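Local structure of alpha-1,3-glucanase (Bacillus circulans, 5ZRU) at residues G76-T82 and R136-W142; M90-L96 and T107-Y113; V273-L277 and N304-S309; L277-Y283 and S309-W315. The protein hydrolyses alpha-1,3-glucan as a family GH87 enzyme, of which this chain is the catalytic unit, and binds calcium and zinc ions and probably carbohydrate. All coordinates share one frame. Residue numbers count along the deposited sequence, not the author numbering.

Contact 1: residues G76-T82 and R136-W142. With PE5 (3,6,9,12,15,18,21,24-octaoxahexacosan-1-ol), chain C.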
# COMPACT_ATOMS: atom_id res chain seq x y z
N GLY A 76 3.51 6.88 -20.32
CA GLY A 76 3.62 6.97 -18.88
C GLY A 76 4.48 5.86 -18.32
O GLY A 76 4.20 4.68 -18.53
N VAL A 77 5.56 6.24 -17.63
CA VAL A 77 6.50 5.26 -17.07
C VAL A 77 6.59 5.45 -15.57
O VAL A 77 6.81 6.57 -15.09
CB VAL A 77 7.90 5.37 -17.70
CG1 VAL A 77 8.79 4.24 -17.16
CG2 VAL A 77 7.83 5.32 -19.23
N THR A 78 6.46 4.36 -14.82
CA THR A 78 6.73 4.33 -13.39
C THR A 78 7.91 3.40 -13.17
O THR A 78 8.02 2.36 -13.83
CB THR A 78 5.52 3.85 -12.59
OG1 THR A 78 4.38 4.64 -12.94
CG2 THR A 78 5.78 3.99 -11.10
N MET A 79 8.82 3.79 -12.29
CA MET A 79 10.00 2.98 -12.00
C MET A 79 10.08 2.74 -10.50
O MET A 79 10.01 3.69 -9.71
CB MET A 79 11.29 3.66 -12.48
CG MET A 79 12.57 2.85 -12.12
SD MET A 79 14.08 3.58 -12.80
CE MET A 79 14.14 5.11 -11.87
N ARG A 80 10.23 1.47 -10.10
CA ARG A 80 10.54 1.13 -8.72
C ARG A 80 12.04 0.92 -8.61
O ARG A 80 12.61 0.10 -9.35
CB ARG A 80 9.76 -0.11 -8.26
CG ARG A 80 9.91 -0.38 -6.76
CD ARG A 80 8.90 -1.41 -6.30
NE ARG A 80 8.88 -1.55 -4.85
CZ ARG A 80 9.53 -2.50 -4.17
NH1 ARG A 80 10.26 -3.40 -4.82
NH2 ARG A 80 9.44 -2.54 -2.85
N PHE A 81 12.67 1.65 -7.70
CA PHE A 81 14.13 1.76 -7.65
C PHE A 81 14.58 1.80 -6.20
O PHE A 81 13.78 2.01 -5.28
CB PHE A 81 14.62 3.03 -8.37
CG PHE A 81 14.34 4.29 -7.58
CD1 PHE A 81 13.09 4.86 -7.60
CD2 PHE A 81 15.32 4.84 -6.75
CE1 PHE A 81 12.80 5.99 -6.84
CE2 PHE A 81 15.05 5.95 -5.98
CZ PHE A 81 13.78 6.54 -6.03
N THR A 82 15.90 1.65 -6.00
CA THR A 82 16.51 1.89 -4.70
C THR A 82 17.79 2.69 -4.89
O THR A 82 18.45 2.60 -5.94
CB THR A 82 16.83 0.57 -3.94
OG1 THR A 82 17.49 0.87 -2.70
CG2 THR A 82 17.75 -0.32 -4.77
N ARG A 136 13.47 0.15 1.63
CA ARG A 136 14.64 0.46 0.81
C ARG A 136 14.29 0.82 -0.63
O ARG A 136 15.13 1.40 -1.32
CB ARG A 136 15.62 -0.72 0.86
CG ARG A 136 16.35 -0.81 2.20
CD ARG A 136 17.12 -2.12 2.37
NE ARG A 136 16.21 -3.19 2.73
CZ ARG A 136 16.56 -4.30 3.39
NH1 ARG A 136 17.82 -4.49 3.75
NH2 ARG A 136 15.63 -5.19 3.69
N PHE A 137 13.07 0.51 -1.09
CA PHE A 137 12.66 0.85 -2.44
C PHE A 137 11.64 1.98 -2.43
O PHE A 137 10.95 2.23 -1.44
CB PHE A 137 12.10 -0.39 -3.17
CG PHE A 137 13.17 -1.35 -3.64
CD1 PHE A 137 13.71 -2.29 -2.76
CD2 PHE A 137 13.64 -1.31 -4.94
CE1 PHE A 137 14.70 -3.18 -3.19
CE2 PHE A 137 14.64 -2.18 -5.39
CZ PHE A 137 15.17 -3.12 -4.51
N ASP A 138 11.56 2.67 -3.57
CA ASP A 138 10.65 3.79 -3.76
C ASP A 138 10.28 3.83 -5.23
O ASP A 138 10.78 3.03 -6.03
CB ASP A 138 11.29 5.12 -3.30
CG ASP A 138 10.26 6.20 -2.96
OD1 ASP A 138 9.05 5.96 -3.10
OD2 ASP A 138 10.67 7.31 -2.56
N GLU A 139 9.41 4.77 -5.61
CA GLU A 139 9.01 4.89 -7.01
C GLU A 139 9.10 6.34 -7.46
O GLU A 139 9.06 7.27 -6.65
CB GLU A 139 7.57 4.37 -7.23
CG GLU A 139 7.46 2.88 -7.00
CD GLU A 139 6.08 2.34 -7.31
OE1 GLU A 139 5.20 3.10 -7.76
OE2 GLU A 139 5.87 1.15 -7.07
N VAL A 140 9.28 6.51 -8.78
CA VAL A 140 9.10 7.78 -9.46
C VAL A 140 8.33 7.48 -10.73
O VAL A 140 8.26 6.33 -11.18
CB VAL A 140 10.42 8.52 -9.80
CG1 VAL A 140 11.10 9.02 -8.52
CG2 VAL A 140 11.36 7.61 -10.59
N HIS A 141 7.72 8.51 -11.30
CA HIS A 141 7.08 8.34 -12.61
C HIS A 141 7.34 9.58 -13.45
O HIS A 141 7.62 10.66 -12.94
CB HIS A 141 5.57 8.04 -12.48
CG HIS A 141 4.75 9.15 -11.88
ND1 HIS A 141 4.66 9.36 -10.52
CD2 HIS A 141 3.94 10.07 -12.46
CE1 HIS A 141 3.85 10.38 -10.29
NE2 HIS A 141 3.40 10.83 -11.45
N TRP A 142 7.26 9.40 -14.77
CA TRP A 142 7.48 10.50 -15.70
C TRP A 142 6.76 10.17 -17.00
O TRP A 142 6.35 9.04 -17.23
CB TRP A 142 8.98 10.74 -15.95
CG TRP A 142 9.68 9.59 -16.64
CD1 TRP A 142 9.82 9.40 -17.99
CD2 TRP A 142 10.34 8.47 -16.02
NE1 TRP A 142 10.51 8.24 -18.24
CE2 TRP A 142 10.86 7.66 -17.05
CE3 TRP A 142 10.56 8.10 -14.68
CZ2 TRP A 142 11.56 6.48 -16.79
CZ3 TRP A 142 11.26 6.93 -14.43
CH2 TRP A 142 11.76 6.14 -15.48
C48 PE5 C . 9.36 19.01 -2.18
C50 PE5 C . 9.72 17.62 -1.64
O1 PE5 C . 11.10 17.42 -1.71
C1 PE5 C . 11.55 16.21 -1.17
C2 PE5 C . 13.04 15.99 -1.48
O2 PE5 C . 13.22 15.85 -2.86
C3 PE5 C . 14.54 15.80 -3.30
C4 PE5 C . 14.58 15.72 -4.84
O3 PE5 C . 13.83 14.61 -5.27
C5 PE5 C . 13.84 14.36 -6.65
C6 PE5 C . 12.42 14.12 -7.17
O4 PE5 C . 12.04 12.77 -7.07
C7 PE5 C . 10.72 12.53 -6.67
C8 PE5 C . 9.73 13.31 -7.54
O5 PE5 C . 8.49 13.35 -6.92
C9 PE5 C . 7.57 14.25 -7.48
C10 PE5 C . 6.53 13.46 -8.27
O6 PE5 C . 6.47 13.95 -9.57
C11 PE5 C . 5.93 13.06 -10.51
C12 PE5 C . 6.18 13.57 -11.92
O7 PE5 C . 4.93 13.79 -12.50
C13 PE5 C . 4.83 13.42 -13.84
C14 PE5 C . 3.72 14.26 -14.48
O8 PE5 C . 3.75 15.54 -13.91
C15 PE5 C . 2.75 16.43 -14.33
C16 PE5 C . 3.40 17.62 -15.05
O52 PE5 C . 3.35 18.77 -14.25
O HOH W 1 7.10 0.69 -4.57

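Contact 2: residues M90-L96 and T107-Y113. With PE5 (3,6,9,12,15,18,21,24-octaoxahexacosan-1-ol), chain C.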
# COMPACT_ATOMS: atom_id res chain seq x y z
N MET A 90 18.84 11.87 6.23
CA MET A 90 18.04 12.84 5.49
C MET A 90 17.84 12.43 4.03
O MET A 90 17.02 13.05 3.34
CB MET A 90 18.67 14.23 5.55
CG MET A 90 18.68 14.83 6.95
SD MET A 90 17.00 15.03 7.58
CE MET A 90 16.32 16.13 6.36
N GLY A 91 18.58 11.44 3.55
CA GLY A 91 18.49 11.02 2.17
C GLY A 91 19.52 11.69 1.29
O GLY A 91 20.17 12.68 1.66
N LEU A 92 19.67 11.15 0.09
CA LEU A 92 20.57 11.68 -0.92
C LEU A 92 19.78 11.99 -2.19
O LEU A 92 18.77 11.33 -2.48
CB LEU A 92 21.68 10.67 -1.24
CG LEU A 92 22.64 10.33 -0.10
CD1 LEU A 92 23.50 9.14 -0.49
CD2 LEU A 92 23.50 11.55 0.24
N ASN A 93 20.24 12.98 -2.94
CA ASN A 93 19.65 13.30 -4.23
C ASN A 93 20.56 12.80 -5.34
O ASN A 93 21.79 12.91 -5.25
CB ASN A 93 19.41 14.80 -4.36
CG ASN A 93 18.43 15.32 -3.32
OD1 ASN A 93 17.59 14.57 -2.83
ND2 ASN A 93 18.53 16.60 -2.99
N GLY A 94 19.96 12.27 -6.39
CA GLY A 94 20.70 11.68 -7.49
C GLY A 94 19.85 11.65 -8.73
O GLY A 94 18.94 12.48 -8.89
N SER A 95 20.11 10.69 -9.60
CA SER A 95 19.41 10.65 -10.88
C SER A 95 19.76 9.36 -11.61
O SER A 95 20.76 8.71 -11.30
CB SER A 95 19.78 11.85 -11.76
OG SER A 95 21.16 11.81 -12.11
N LEU A 96 18.93 9.01 -12.59
CA LEU A 96 19.25 8.00 -13.58
C LEU A 96 18.82 8.52 -14.94
O LEU A 96 17.89 9.33 -15.04
CB LEU A 96 18.57 6.65 -13.28
CG LEU A 96 19.19 5.80 -12.16
CD1 LEU A 96 18.29 4.61 -11.85
CD2 LEU A 96 20.59 5.31 -12.54
N THR A 107 16.89 12.80 -18.08
CA THR A 107 17.55 12.50 -16.82
C THR A 107 16.48 12.64 -15.74
O THR A 107 15.88 13.71 -15.59
CB THR A 107 18.73 13.43 -16.56
OG1 THR A 107 19.73 13.21 -17.56
CG2 THR A 107 19.34 13.12 -15.19
N VAL A 108 16.21 11.54 -15.04
CA VAL A 108 15.13 11.48 -14.05
C VAL A 108 15.74 11.75 -12.68
O VAL A 108 16.56 10.94 -12.22
CB VAL A 108 14.42 10.12 -14.08
CG1 VAL A 108 13.36 10.05 -12.98
CG2 VAL A 108 13.78 9.91 -15.43
N PRO A 109 15.37 12.83 -12.00
CA PRO A 109 15.87 13.04 -10.64
C PRO A 109 15.30 12.00 -9.69
O PRO A 109 14.15 11.57 -9.82
CB PRO A 109 15.37 14.45 -10.29
CG PRO A 109 14.89 15.06 -11.59
CD PRO A 109 14.47 13.91 -12.44
N LEU A 110 16.12 11.62 -8.71
CA LEU A 110 15.81 10.58 -7.74
C LEU A 110 16.25 11.03 -6.36
O LEU A 110 17.19 11.83 -6.22
CB LEU A 110 16.53 9.25 -8.07
CG LEU A 110 16.23 8.65 -9.44
CD1 LEU A 110 17.17 7.49 -9.68
CD2 LEU A 110 14.76 8.21 -9.52
N THR A 111 15.59 10.50 -5.33
CA THR A 111 16.01 10.82 -3.97
C THR A 111 15.69 9.64 -3.06
O THR A 111 14.76 8.87 -3.33
CB THR A 111 15.34 12.10 -3.44
OG1 THR A 111 15.84 12.42 -2.13
CG2 THR A 111 13.82 11.93 -3.35
N SER A 112 16.49 9.48 -2.00
CA SER A 112 16.15 8.55 -0.93
C SER A 112 15.53 9.26 0.27
O SER A 112 15.35 8.64 1.32
CB SER A 112 17.38 7.73 -0.49
OG SER A 112 18.51 8.55 -0.21
N TYR A 113 15.16 10.54 0.10
CA TYR A 113 14.54 11.33 1.17
C TYR A 113 13.32 10.63 1.77
O TYR A 113 13.17 10.55 2.99
CB TYR A 113 14.13 12.70 0.63
CG TYR A 113 13.35 13.56 1.61
CD1 TYR A 113 14.01 14.34 2.56
CD2 TYR A 113 11.95 13.60 1.59
CE1 TYR A 113 13.32 15.14 3.45
CE2 TYR A 113 11.24 14.40 2.50
CZ TYR A 113 11.94 15.17 3.42
OH TYR A 113 11.27 15.96 4.31
C48 PE5 C . 9.36 19.01 -2.18
C50 PE5 C . 9.72 17.62 -1.64
O1 PE5 C . 11.10 17.42 -1.71
C1 PE5 C . 11.55 16.21 -1.17
C2 PE5 C . 13.04 15.99 -1.48
O2 PE5 C . 13.22 15.85 -2.86
C3 PE5 C . 14.54 15.80 -3.30
C4 PE5 C . 14.58 15.72 -4.84
O3 PE5 C . 13.83 14.61 -5.27
C5 PE5 C . 13.84 14.36 -6.65
C6 PE5 C . 12.42 14.12 -7.17
O4 PE5 C . 12.04 12.77 -7.07
C7 PE5 C . 10.72 12.53 -6.67
C8 PE5 C . 9.73 13.31 -7.54
O5 PE5 C . 8.49 13.35 -6.92
C9 PE5 C . 7.57 14.25 -7.48
C10 PE5 C . 6.53 13.46 -8.27
O6 PE5 C . 6.47 13.95 -9.57
C11 PE5 C . 5.93 13.06 -10.51
C12 PE5 C . 6.18 13.57 -11.92
O7 PE5 C . 4.93 13.79 -12.50
C13 PE5 C . 4.83 13.42 -13.84
C14 PE5 C . 3.72 14.26 -14.48
O8 PE5 C . 3.75 15.54 -13.91
C15 PE5 C . 2.75 16.43 -14.33
C16 PE5 C . 3.40 17.62 -15.05
O52 PE5 C . 3.35 18.77 -14.25

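Contact 3: residues V273-L277 and N304-S309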
# COMPACT_ATOMS: atom_id res chain seq x y z
N VAL A 273 -16.43 16.98 6.03
CA VAL A 273 -17.56 16.82 5.12
C VAL A 273 -18.61 15.95 5.81
O VAL A 273 -18.28 14.89 6.36
CB VAL A 273 -17.11 16.19 3.79
CG1 VAL A 273 -18.32 15.85 2.91
CG2 VAL A 273 -16.13 17.13 3.05
N THR A 274 -19.87 16.38 5.76
CA THR A 274 -20.96 15.60 6.33
C THR A 274 -21.84 14.93 5.29
O THR A 274 -22.56 13.98 5.63
CB THR A 274 -21.86 16.47 7.23
OG1 THR A 274 -22.35 17.58 6.48
CG2 THR A 274 -21.08 16.98 8.41
N GLY A 275 -21.83 15.42 4.06
CA GLY A 275 -22.58 14.78 3.00
C GLY A 275 -21.66 13.99 2.09
O GLY A 275 -20.92 13.12 2.56
N GLN A 276 -21.69 14.28 0.80
CA GLN A 276 -20.98 13.47 -0.18
C GLN A 276 -19.83 14.26 -0.77
O GLN A 276 -20.04 15.33 -1.37
CB GLN A 276 -21.93 13.01 -1.29
CG GLN A 276 -21.24 12.19 -2.35
CD GLN A 276 -22.18 11.80 -3.47
OE1 GLN A 276 -22.73 12.67 -4.15
NE2 GLN A 276 -22.39 10.51 -3.65
N LEU A 277 -18.62 13.74 -0.62
CA LEU A 277 -17.49 14.29 -1.35
C LEU A 277 -17.13 13.35 -2.49
O LEU A 277 -17.33 12.13 -2.40
CB LEU A 277 -16.29 14.53 -0.43
CG LEU A 277 -15.55 13.36 0.20
CD1 LEU A 277 -14.43 12.88 -0.71
CD2 LEU A 277 -14.98 13.77 1.57
N ASN A 304 -13.12 13.49 8.19
CA ASN A 304 -14.56 13.23 8.04
C ASN A 304 -14.96 13.08 6.57
O ASN A 304 -15.06 14.07 5.84
CB ASN A 304 -15.39 14.34 8.68
CG ASN A 304 -15.02 14.59 10.12
OD1 ASN A 304 -14.71 15.72 10.50
ND2 ASN A 304 -15.08 13.56 10.94
N PHE A 305 -15.25 11.85 6.14
CA PHE A 305 -15.47 11.56 4.73
C PHE A 305 -16.96 11.49 4.35
O PHE A 305 -17.27 11.28 3.18
CB PHE A 305 -14.78 10.24 4.34
CG PHE A 305 -13.26 10.31 4.25
CD1 PHE A 305 -12.48 10.44 5.39
CD2 PHE A 305 -12.62 10.19 3.02
CE1 PHE A 305 -11.09 10.48 5.32
CE2 PHE A 305 -11.22 10.21 2.93
CZ PHE A 305 -10.45 10.36 4.08
N GLY A 306 -17.88 11.66 5.29
CA GLY A 306 -19.29 11.77 4.92
C GLY A 306 -19.94 10.45 4.54
O GLY A 306 -19.52 9.37 4.96
N THR A 307 -20.98 10.55 3.70
CA THR A 307 -21.85 9.43 3.36
C THR A 307 -21.91 9.23 1.85
O THR A 307 -22.19 10.17 1.10
CB THR A 307 -23.27 9.66 3.91
OG1 THR A 307 -23.23 9.64 5.34
CG2 THR A 307 -24.23 8.57 3.43
N ASN A 308 -21.66 7.99 1.41
CA ASN A 308 -21.57 7.62 -0.01
C ASN A 308 -20.58 8.48 -0.78
O ASN A 308 -20.79 8.81 -1.94
CB ASN A 308 -22.95 7.66 -0.68
CG ASN A 308 -23.81 6.51 -0.28
OD1 ASN A 308 -23.33 5.55 0.33
ND2 ASN A 308 -25.10 6.58 -0.60
N SER A 309 -19.47 8.83 -0.13
CA SER A 309 -18.43 9.58 -0.81
C SER A 309 -17.55 8.66 -1.65
O SER A 309 -17.56 7.44 -1.50
CB SER A 309 -17.58 10.36 0.20
OG SER A 309 -18.37 11.32 0.89
O HOH W 2 -18.44 12.52 7.92

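Contact 4: residues L277-Y283 and S309-W315. With ZN (zinc ion), chain F; CA (calcium ion), chain L; PE5 (3,6,9,12,15,18,21,24-octaoxahexacosan-1-ol), chain C.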
# COMPACT_ATOMS: atom_id res chain seq x y z
N LEU A 277 -18.62 13.74 -0.62
CA LEU A 277 -17.49 14.29 -1.35
C LEU A 277 -17.13 13.35 -2.49
O LEU A 277 -17.33 12.13 -2.40
CB LEU A 277 -16.29 14.53 -0.43
CG LEU A 277 -15.55 13.36 0.20
CD1 LEU A 277 -14.43 12.88 -0.71
CD2 LEU A 277 -14.98 13.77 1.57
N ASP A 278 -16.64 13.93 -3.59
CA ASP A 278 -16.14 13.17 -4.73
C ASP A 278 -14.82 13.82 -5.12
O ASP A 278 -14.80 14.98 -5.55
CB ASP A 278 -17.12 13.17 -5.91
CG ASP A 278 -16.66 12.24 -7.03
OD1 ASP A 278 -16.82 11.02 -6.89
OD2 ASP A 278 -16.11 12.72 -8.04
N PHE A 279 -13.72 13.09 -4.93
CA PHE A 279 -12.38 13.63 -5.11
C PHE A 279 -11.67 12.69 -6.07
O PHE A 279 -11.61 11.49 -5.81
CB PHE A 279 -11.65 13.70 -3.75
CG PHE A 279 -10.34 14.41 -3.80
CD1 PHE A 279 -9.21 13.80 -4.35
CD2 PHE A 279 -10.21 15.69 -3.25
CE1 PHE A 279 -7.98 14.46 -4.38
CE2 PHE A 279 -8.98 16.36 -3.28
CZ PHE A 279 -7.88 15.74 -3.85
N SER A 280 -11.13 13.23 -7.17
CA SER A 280 -10.63 12.32 -8.18
C SER A 280 -9.57 12.97 -9.05
O SER A 280 -9.48 14.20 -9.16
CB SER A 280 -11.75 11.79 -9.08
OG SER A 280 -12.34 12.83 -9.85
N HIS A 281 -8.77 12.10 -9.68
CA HIS A 281 -7.96 12.42 -10.86
C HIS A 281 -6.82 13.37 -10.53
O HIS A 281 -6.55 14.33 -11.25
CB HIS A 281 -8.84 12.95 -12.00
CG HIS A 281 -9.62 11.86 -12.66
ND1 HIS A 281 -9.01 10.79 -13.28
CD2 HIS A 281 -10.95 11.63 -12.74
CE1 HIS A 281 -9.93 9.97 -13.74
NE2 HIS A 281 -11.12 10.45 -13.43
N ILE A 282 -6.12 13.06 -9.44
CA ILE A 282 -5.05 13.89 -8.91
C ILE A 282 -3.95 12.97 -8.42
O ILE A 282 -4.23 11.91 -7.84
CB ILE A 282 -5.58 14.78 -7.77
CG1 ILE A 282 -6.44 15.90 -8.35
CG2 ILE A 282 -4.45 15.35 -6.91
CD1 ILE A 282 -7.42 16.48 -7.38
N TYR A 283 -2.70 13.36 -8.67
CA TYR A 283 -1.54 12.79 -7.99
C TYR A 283 -1.15 13.69 -6.82
O TYR A 283 -1.14 14.92 -6.95
CB TYR A 283 -0.36 12.65 -8.96
CG TYR A 283 0.94 12.35 -8.27
CD1 TYR A 283 1.28 11.05 -7.90
CD2 TYR A 283 1.85 13.37 -7.98
CE1 TYR A 283 2.48 10.77 -7.25
CE2 TYR A 283 3.05 13.10 -7.32
CZ TYR A 283 3.36 11.80 -6.97
OH TYR A 283 4.55 11.53 -6.33
N SER A 309 -19.47 8.83 -0.13
CA SER A 309 -18.43 9.58 -0.81
C SER A 309 -17.55 8.66 -1.65
O SER A 309 -17.56 7.44 -1.50
CB SER A 309 -17.58 10.36 0.20
OG SER A 309 -18.37 11.32 0.89
N LYS A 310 -16.81 9.27 -2.58
CA LYS A 310 -15.83 8.53 -3.37
C LYS A 310 -14.54 9.32 -3.44
O LYS A 310 -14.56 10.53 -3.70
CB LYS A 310 -16.33 8.27 -4.80
CG LYS A 310 -17.58 7.45 -4.94
CD LYS A 310 -17.54 6.72 -6.28
CE LYS A 310 -18.68 5.72 -6.42
NZ LYS A 310 -19.97 6.38 -6.75
N VAL A 311 -13.42 8.64 -3.22
CA VAL A 311 -12.11 9.14 -3.62
C VAL A 311 -11.60 8.12 -4.63
O VAL A 311 -11.39 6.95 -4.28
CB VAL A 311 -11.14 9.30 -2.44
CG1 VAL A 311 -9.81 9.93 -2.92
CG2 VAL A 311 -11.77 10.12 -1.32
N HIS A 312 -11.45 8.53 -5.89
CA HIS A 312 -11.20 7.55 -6.92
C HIS A 312 -10.24 8.10 -7.96
O HIS A 312 -10.13 9.31 -8.16
CB HIS A 312 -12.52 7.10 -7.59
CG HIS A 312 -13.20 8.18 -8.38
ND1 HIS A 312 -12.94 8.39 -9.72
CD2 HIS A 312 -14.16 9.07 -8.04
CE1 HIS A 312 -13.70 9.38 -10.16
NE2 HIS A 312 -14.46 9.80 -9.16
N ASN A 313 -9.51 7.19 -8.60
CA ASN A 313 -8.53 7.58 -9.62
C ASN A 313 -7.55 8.61 -9.06
O ASN A 313 -7.31 9.66 -9.66
CB ASN A 313 -9.24 8.11 -10.87
CG ASN A 313 -10.07 7.04 -11.55
OD1 ASN A 313 -11.23 6.81 -11.19
ND2 ASN A 313 -9.49 6.39 -12.55
N VAL A 314 -7.01 8.33 -7.88
CA VAL A 314 -5.97 9.17 -7.31
C VAL A 314 -4.69 8.34 -7.20
O VAL A 314 -4.71 7.11 -7.22
CB VAL A 314 -6.36 9.78 -5.95
CG1 VAL A 314 -7.55 10.74 -6.08
CG2 VAL A 314 -6.65 8.68 -4.90
N TRP A 315 -3.58 9.05 -7.06
CA TRP A 315 -2.25 8.47 -6.96
C TRP A 315 -1.57 9.21 -5.82
O TRP A 315 -1.31 10.41 -5.94
CB TRP A 315 -1.50 8.63 -8.29
CG TRP A 315 -0.22 7.85 -8.43
CD1 TRP A 315 0.46 7.18 -7.46
CD2 TRP A 315 0.52 7.65 -9.65
NE1 TRP A 315 1.58 6.57 -7.99
CE2 TRP A 315 1.63 6.85 -9.34
CE3 TRP A 315 0.34 8.08 -10.97
CZ2 TRP A 315 2.57 6.47 -10.30
CZ3 TRP A 315 1.27 7.69 -11.93
CH2 TRP A 315 2.37 6.89 -11.59
ZN ZN F . -15.97 11.22 -9.37
CA CA L . -13.09 9.81 -14.11
C48 PE5 C . 9.36 19.01 -2.18
C50 PE5 C . 9.72 17.62 -1.64
O1 PE5 C . 11.10 17.42 -1.71
C1 PE5 C . 11.55 16.21 -1.17
C2 PE5 C . 13.04 15.99 -1.48
O2 PE5 C . 13.22 15.85 -2.86
C3 PE5 C . 14.54 15.80 -3.30
C4 PE5 C . 14.58 15.72 -4.84
O3 PE5 C . 13.83 14.61 -5.27
C5 PE5 C . 13.84 14.36 -6.65
C6 PE5 C . 12.42 14.12 -7.17
O4 PE5 C . 12.04 12.77 -7.07
C7 PE5 C . 10.72 12.53 -6.67
C8 PE5 C . 9.73 13.31 -7.54
O5 PE5 C . 8.49 13.35 -6.92
C9 PE5 C . 7.57 14.25 -7.48
C10 PE5 C . 6.53 13.46 -8.27
O6 PE5 C . 6.47 13.95 -9.57
C11 PE5 C . 5.93 13.06 -10.51
C12 PE5 C . 6.18 13.57 -11.92
O7 PE5 C . 4.93 13.79 -12.50
C13 PE5 C . 4.83 13.42 -13.84
C14 PE5 C . 3.72 14.26 -14.48
O8 PE5 C . 3.75 15.54 -13.91
C15 PE5 C . 2.75 16.43 -14.33
C16 PE5 C . 3.40 17.62 -15.05
O52 PE5 C . 3.35 18.77 -14.25
O HOH W 3 -15.22 12.38 -10.98
O HOH W 4 -13.80 7.82 -13.47
O HOH W 5 -14.63 11.28 -13.04

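Contact 1: residues G76-T82 and R136-W142
Two neighbouring antiparallel strands of the N-terminal beta-sandwich domain, G76-T82 and the central part of strand 132-144, form this buried contact. Three hydrogen-bonded pairs hold the backbones: V77 N to W142 O with W142 N to V77 O (both 2.9 Å), M79 N to V140 O (2.8 Å) with V140 N to M79 O (3.1 Å), and F81 N to D138 O with D138 N to F81 O (both 2.9 Å). T82 OG1 donates to R136 O (2.8 Å). V77, M79, F81, V140 and W142 make a largely apolar face, where V77 CG1 lies over the indole (3.6 Å to W142 CZ2) and F81 CE1 meets V140 CG1 at 3.9 Å. D138, at one end, is the exception, its OD1 hydrogen-bonded to H318 of the beta-helix. On the other face a water joins R80 NE (2.9 Å) to E139 OE2 (2.8 Å), and the F137 ring is sandwiched between T82 CB and R80 NH1. R80 also forms a salt bridge with the calcium ligand D169, while E139 reaches R347 and R371 of the beta-helix. One mostly apolar face toward the second sheet and one polar and aromatic face toward the beta-helix domain suit a sheet of a beta-sandwich.

Contact 2: residues M90-L96 and T107-Y113
Strands 93-96 and 107-111 run antiparallel, their axes approaching to 4.2 Å with 144° between chain directions. G94 and L110 are a hydrogen-bonded pair (G94 N to L110 O 2.8 Å, L110 N to G94 O 3.0 Å), as are L96 and V108 (L96 N to V108 O 3.1 Å, V108 N to L96 O 2.8 Å). S95 with P109 lies between them and N93 with T111 beside them as non-hydrogen-bonded pairs; P109, lacking an amide hydrogen, occupies such a position without costing a bond across the pair. Beyond the strands, S112 N donates to L92 O (3.0 Å) and L92 N to S112 OG (2.9 Å), a side-chain acceptor also hydrogen-bonded to P84 O. G91, at phi 93°, lies against S112 and Y113, where a CB would clash with Y113 N.

T111 OG1 accepts from Y113 N (3.0 Å), an ST turn that bends the chain off the strand, and it lies 2.9 Å from N93 OD1. L96 CG packs on L110 CD1 (3.6 Å) on the face that meets the other sheet through M79, V140 and W142. On the opposite face the bound polyether runs past T111 and N93, with T111 CG2 3.3 Å from PE5 O3. Such pairing is that of a beta hairpin, strands 93-100 and 103-111, at the edge of a five-stranded antiparallel sheet in a beta-sandwich.

Contact 3: residues V273-L277 and N304-S309
N304 starts the contact by taking a hydrogen bond on its carbonyl: V273 N to N304 O, 3.2 Å. F305 follows, its carbonyl receiving S309 OG at 2.5 Å, which closes a turn within N304-S309, while L277 CD2 approaches F305 O to 3.7 Å. At G306 the chain takes a positive phi and passes so near the other backbone that CA is 3.2 Å from G275 O, leaving no room for a CB; a water spans the gap between V273 O and G306 N, 2.8 Å from each. T307 N then donates to G275 O (2.8 Å). N308, also at positive phi, offers its carbonyl to Q276 NE2 (2.9 Å). Finally S309 OG accepts from L277 N at 2.9 Å, so this hydroxyl ties its own turn to the adjacent one. These are stacked turns of successive coils in a parallel beta-helix: V273-L277 links strand 269-273 to strand 277-285, N304-S309 links strand 304-305 to strand 310-317, and the F305 ring packs edge-to-face with F271 and touches strand 323-325.

Contact 4: residues L277-Y283 and S309-W315
Backbone hydrogen bonds set a parallel, in-register pairing, with only 4° between strands 277-280 and 310-312: K310 N to L277 O (2.9 Å), F279 N to K310 O (3.0 Å) and H312 N to F279 O (3.0 Å). Both chains turn a corner, at H281 and N313, whose backbones share positive phi and are joined by H281 N to N313 O (2.8 Å); W315 N to I282 O (3.0 Å) resumes the pairing beyond.

Both strands' zinc ligands use one face. D278 OD2 (2.0 Å) and H312 NE2 (2.1 Å) bind zinc together with a water and construct-derived H3, and H312 ND1 is oriented by N313 OD1 (2.8 Å). At the corner H281 NE2 binds a calcium ion (2.2 Å) with two waters.

Aromatic contacts come next: S280 CB sits over the H312 imidazole, and the edge of Y283 meets the face of W315 (Y283 CD1 to W315 CG 3.6 Å). Apolar packing fills the other side, where F279 CD1 reaches V314 CG1 at 3.9 Å and L277 CD1 reaches V311 CG2 at 3.9 Å. The pair occupies successive coils of the parallel beta-helix: strand 277-285 also pairs with strands 245-249 and 255-259, and strand 310-317 with strands 340-342 and 345-347.

Contacts 1 and 2 come first along the chain, contact 2 falling between the two segments of contact 1. Their centres are about 11 Å apart in the N-terminal beta-sandwich, whose sheets meet where V140 and M79 touch L110. Contacts 3 and 4 follow in the beta-helix, about 13 Å apart between centres, with alternating segments that share L277 and S309, each turn running into the next strand. The two domains join at contacts 1 and 4, centres about 22 Å apart, through H141 on W315 and Y283. Contact 3 lies remote, its centre about 33 Å from that of contact 1 and about 38 Å from that of contact 2. Within the catalytic unit the beta-sandwich thus packs directly against the parallel beta-helix.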